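Local coordinates for transcriptional regulator, TetR family (Vibrio parahaemolyticus, PDB 3HE0), which probably binds cis-regulatory DNA through an N-terminal helix-turn-helix and acts as a dimeric transcriptional regulator of the TetR family, at residues L64-Q75 / T123-V134. Residues are numbered along the deposited sequence; the frame is centred on the assembly and turned at random.
Sequences LNVAKRIASAVQ and TWELERKMFAQV. With SO4 (sulfate ion), chain F.
Ala71 of helix 55-74 lies over one face of the Phe131 ring in an all-helical TetR-family fold, where this helix links the predicted helix-turn-helix to the C-terminal domain. Ala71 CB sits 3.8 Å from the Phe131 ring centroid, 16° off the normal, a CH-pi contact displaced toward the rim; Ile70 CG2 and Val74 CG2 meet the ring at its edge. Helices 64-74 and 123-129 run roughly parallel, at 25° with axes 9.6 Å apart, and Ala67 faces Glu127 between them. Ala67 CB presses against Glu127 CG at 3.4 Å, beside the extended stem of that side chain. Met130 (a selenomethionine) reaches back along helix 64-74 with its side chain stretched out past CG, laying SE against Ala67 CB at 3.7 Å and the backbone of Lys68, with CE beside Leu64 O. At the far end Leu64 forks: CD1 meets Leu126 CD1, while CD2 approaches Thr123 CG2, whose OG1 is hydrogen-bonded to Glu60 OE2 and Thr119 O.

Where the second helix breaks and restarts, the Gln75 amide spans the junction. Gln75 NE2 donates to Met130 O (3.2 Å, 160° at the hydrogen), nearly in both the carbonyl and amide planes, and also to Ala71 O of its own helix, from above that carbonyl's plane. Two acceptors should thus help hold the amide's rotation and turn Gln75 OE1 to the start of helix 132-143, where it receives weak bonds from Val134 N and, at 2.9 Å, from Gln133 N.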
# COMPACT_ATOMS: atom_id res chain seq x y z
N LEU A 64 13.95 10.29 3.27
CA LEU A 64 14.68 9.75 4.42
C LEU A 64 14.08 10.27 5.69
O LEU A 64 14.01 9.53 6.69
CB LEU A 64 16.18 10.06 4.38
CG LEU A 64 16.93 9.36 3.24
CD1 LEU A 64 18.40 9.80 3.13
CD2 LEU A 64 16.78 7.82 3.36
N ASN A 65 13.65 11.54 5.66
CA ASN A 65 13.10 12.14 6.86
C ASN A 65 11.72 11.51 7.21
O ASN A 65 11.44 11.24 8.40
CB ASN A 65 12.98 13.68 6.69
CG ASN A 65 12.32 14.35 7.90
OD1 ASN A 65 12.88 14.36 8.98
ND2 ASN A 65 11.15 14.91 7.70
N VAL A 66 10.89 11.29 6.18
CA VAL A 66 9.59 10.60 6.38
C VAL A 66 9.78 9.16 6.95
O VAL A 66 9.18 8.77 7.95
CB VAL A 66 8.79 10.57 5.08
CG1 VAL A 66 7.66 9.51 5.16
CG2 VAL A 66 8.23 11.98 4.77
N ALA A 67 10.69 8.41 6.37
CA ALA A 67 11.05 7.09 6.90
C ALA A 67 11.49 7.17 8.39
O ALA A 67 11.13 6.32 9.22
CB ALA A 67 12.15 6.45 6.04
N LYS A 68 12.23 8.21 8.74
CA LYS A 68 12.72 8.28 10.12
C LYS A 68 11.57 8.54 11.08
O LYS A 68 11.51 7.99 12.18
CB LYS A 68 13.80 9.36 10.24
CG LYS A 68 14.37 9.58 11.68
CD LYS A 68 14.67 8.24 12.44
CE LYS A 68 16.05 8.22 13.15
NZ LYS A 68 16.28 9.44 14.03
N ARG A 69 10.64 9.37 10.66
CA ARG A 69 9.52 9.71 11.51
C ARG A 69 8.58 8.50 11.68
O ARG A 69 8.14 8.20 12.78
CB ARG A 69 8.78 10.90 10.91
CG ARG A 69 9.62 12.20 10.92
CD ARG A 69 8.79 13.35 11.32
NE ARG A 69 8.08 13.91 10.19
CZ ARG A 69 6.82 14.31 10.19
NH1 ARG A 69 6.33 14.84 9.08
NH2 ARG A 69 6.02 14.17 11.26
N ILE A 70 8.32 7.81 10.57
CA ILE A 70 7.51 6.60 10.61
C ILE A 70 8.16 5.61 11.59
O ILE A 70 7.49 5.16 12.53
CB ILE A 70 7.31 6.02 9.21
CG1 ILE A 70 6.41 6.96 8.42
CG2 ILE A 70 6.65 4.62 9.28
CD1 ILE A 70 6.39 6.68 6.92
N ALA A 71 9.47 5.40 11.46
CA ALA A 71 10.18 4.45 12.35
C ALA A 71 10.02 4.80 13.82
O ALA A 71 9.76 3.91 14.65
CB ALA A 71 11.65 4.31 11.97
N SER A 72 10.15 6.08 14.17
CA SER A 72 9.92 6.45 15.55
C SER A 72 8.44 6.41 15.93
O SER A 72 8.12 6.10 17.08
CB SER A 72 10.56 7.80 15.92
OG SER A 72 10.67 8.62 14.79
N ALA A 73 7.52 6.72 15.02
CA ALA A 73 6.12 6.58 15.36
C ALA A 73 5.80 5.05 15.63
O ALA A 73 5.26 4.66 16.67
CB ALA A 73 5.27 7.15 14.27
N VAL A 74 6.21 4.20 14.70
CA VAL A 74 5.99 2.78 14.80
C VAL A 74 6.54 2.22 16.11
O VAL A 74 5.94 1.35 16.73
CB VAL A 74 6.63 2.03 13.65
CG1 VAL A 74 6.59 0.51 13.91
CG2 VAL A 74 5.93 2.39 12.35
N GLN A 75 7.68 2.72 16.54
CA GLN A 75 8.35 2.16 17.71
C GLN A 75 8.07 2.89 19.02
O GLN A 75 8.65 2.55 20.04
CB GLN A 75 9.84 2.03 17.39
CG GLN A 75 10.04 0.99 16.25
CD GLN A 75 11.41 1.06 15.58
OE1 GLN A 75 12.14 0.07 15.51
NE2 GLN A 75 11.76 2.24 15.10
N THR A 123 18.24 4.34 -0.57
CA THR A 123 17.12 4.75 0.29
C THR A 123 16.63 3.54 1.07
O THR A 123 16.57 3.59 2.30
CB THR A 123 15.94 5.38 -0.50
OG1 THR A 123 16.42 6.29 -1.49
CG2 THR A 123 15.00 6.12 0.44
N TRP A 124 16.30 2.46 0.35
CA TRP A 124 15.84 1.23 0.98
C TRP A 124 16.78 0.82 2.10
O TRP A 124 16.33 0.62 3.22
CB TRP A 124 15.67 0.10 -0.05
N GLU A 125 18.08 0.75 1.84
CA GLU A 125 19.04 0.29 2.88
C GLU A 125 19.11 1.22 4.09
O GLU A 125 19.13 0.76 5.23
CB GLU A 125 20.44 0.04 2.29
CG GLU A 125 21.29 -1.01 3.08
CD GLU A 125 22.50 -1.58 2.29
OE1 GLU A 125 23.65 -1.09 2.49
OE2 GLU A 125 22.31 -2.53 1.47
N LEU A 126 19.14 2.53 3.85
CA LEU A 126 19.17 3.51 4.96
C LEU A 126 17.88 3.43 5.80
O LEU A 126 17.92 3.54 7.02
CB LEU A 126 19.40 4.95 4.44
CG LEU A 126 20.83 5.32 4.00
CD1 LEU A 126 20.89 6.75 3.49
CD2 LEU A 126 21.85 5.12 5.13
N GLU A 127 16.76 3.21 5.14
CA GLU A 127 15.48 3.12 5.86
C GLU A 127 15.36 1.87 6.75
O GLU A 127 14.79 1.93 7.84
CB GLU A 127 14.31 3.24 4.88
CG GLU A 127 14.29 4.62 4.19
CD GLU A 127 13.18 4.80 3.15
OE1 GLU A 127 12.47 3.80 2.85
OE2 GLU A 127 13.02 5.95 2.65
N ARG A 128 15.94 0.75 6.32
CA ARG A 128 15.84 -0.49 7.09
C ARG A 128 16.49 -0.32 8.46
O ARG A 128 15.87 -0.59 9.49
CB ARG A 128 16.45 -1.67 6.34
CG ARG A 128 15.69 -2.97 6.53
CD ARG A 128 16.22 -3.76 7.71
NE ARG A 128 15.44 -4.97 8.00
CZ ARG A 128 15.57 -6.15 7.39
NH1 ARG A 128 14.82 -7.17 7.77
NH2 ARG A 128 16.44 -6.32 6.39
N LYS A 129 17.72 0.17 8.47
CA LYS A 129 18.43 0.48 9.72
C LYS A 129 17.57 1.21 10.79
O LYS A 129 17.79 1.02 11.99
CB LYS A 129 19.68 1.30 9.42
CG LYS A 129 20.73 0.52 8.65
CD LYS A 129 22.00 1.31 8.39
CE LYS A 129 23.00 0.46 7.60
NZ LYS A 129 24.40 0.94 7.73
N MSE A 130 16.60 2.01 10.36
CA MSE A 130 15.76 2.77 11.29
C MSE A 130 14.74 1.94 12.10
O MSE A 130 14.21 2.42 13.07
CB MSE A 130 15.00 3.85 10.52
CG MSE A 130 15.87 4.79 9.73
SE MSE A 130 14.88 5.96 8.51
CE MSE A 130 16.39 6.80 7.57
N PHE A 131 14.48 0.70 11.70
CA PHE A 131 13.47 -0.14 12.38
C PHE A 131 14.11 -1.20 13.29
O PHE A 131 13.73 -2.36 13.27
CB PHE A 131 12.54 -0.79 11.33
CG PHE A 131 11.68 0.21 10.63
CD1 PHE A 131 10.47 0.60 11.17
CD2 PHE A 131 12.11 0.81 9.46
CE1 PHE A 131 9.68 1.57 10.54
CE2 PHE A 131 11.32 1.79 8.82
CZ PHE A 131 10.10 2.16 9.37
N ALA A 132 15.10 -0.77 14.08
CA ALA A 132 15.90 -1.69 14.87
C ALA A 132 15.08 -2.49 15.88
O ALA A 132 15.34 -3.68 16.09
CB ALA A 132 17.09 -0.95 15.57
N GLN A 133 14.09 -1.86 16.50
CA GLN A 133 13.22 -2.58 17.43
C GLN A 133 12.27 -3.56 16.73
O GLN A 133 11.89 -4.56 17.32
CB GLN A 133 12.46 -1.63 18.36
CG GLN A 133 13.33 -1.00 19.46
CD GLN A 133 12.49 -0.29 20.51
OE1 GLN A 133 11.71 0.61 20.19
NE2 GLN A 133 12.64 -0.69 21.76
N VAL A 134 11.94 -3.35 15.46
CA VAL A 134 11.08 -4.34 14.75
C VAL A 134 11.91 -5.60 14.51
O VAL A 134 11.46 -6.74 14.72
CB VAL A 134 10.53 -3.80 13.40
CG1 VAL A 134 9.71 -4.87 12.66
CG2 VAL A 134 9.70 -2.56 13.65
S SO4 F . 11.83 -5.07 8.74
O1 SO4 F . 10.62 -4.23 8.70
O2 SO4 F . 11.68 -6.27 7.93
O3 SO4 F . 12.94 -4.27 8.23
O4 SO4 F . 12.11 -5.50 10.11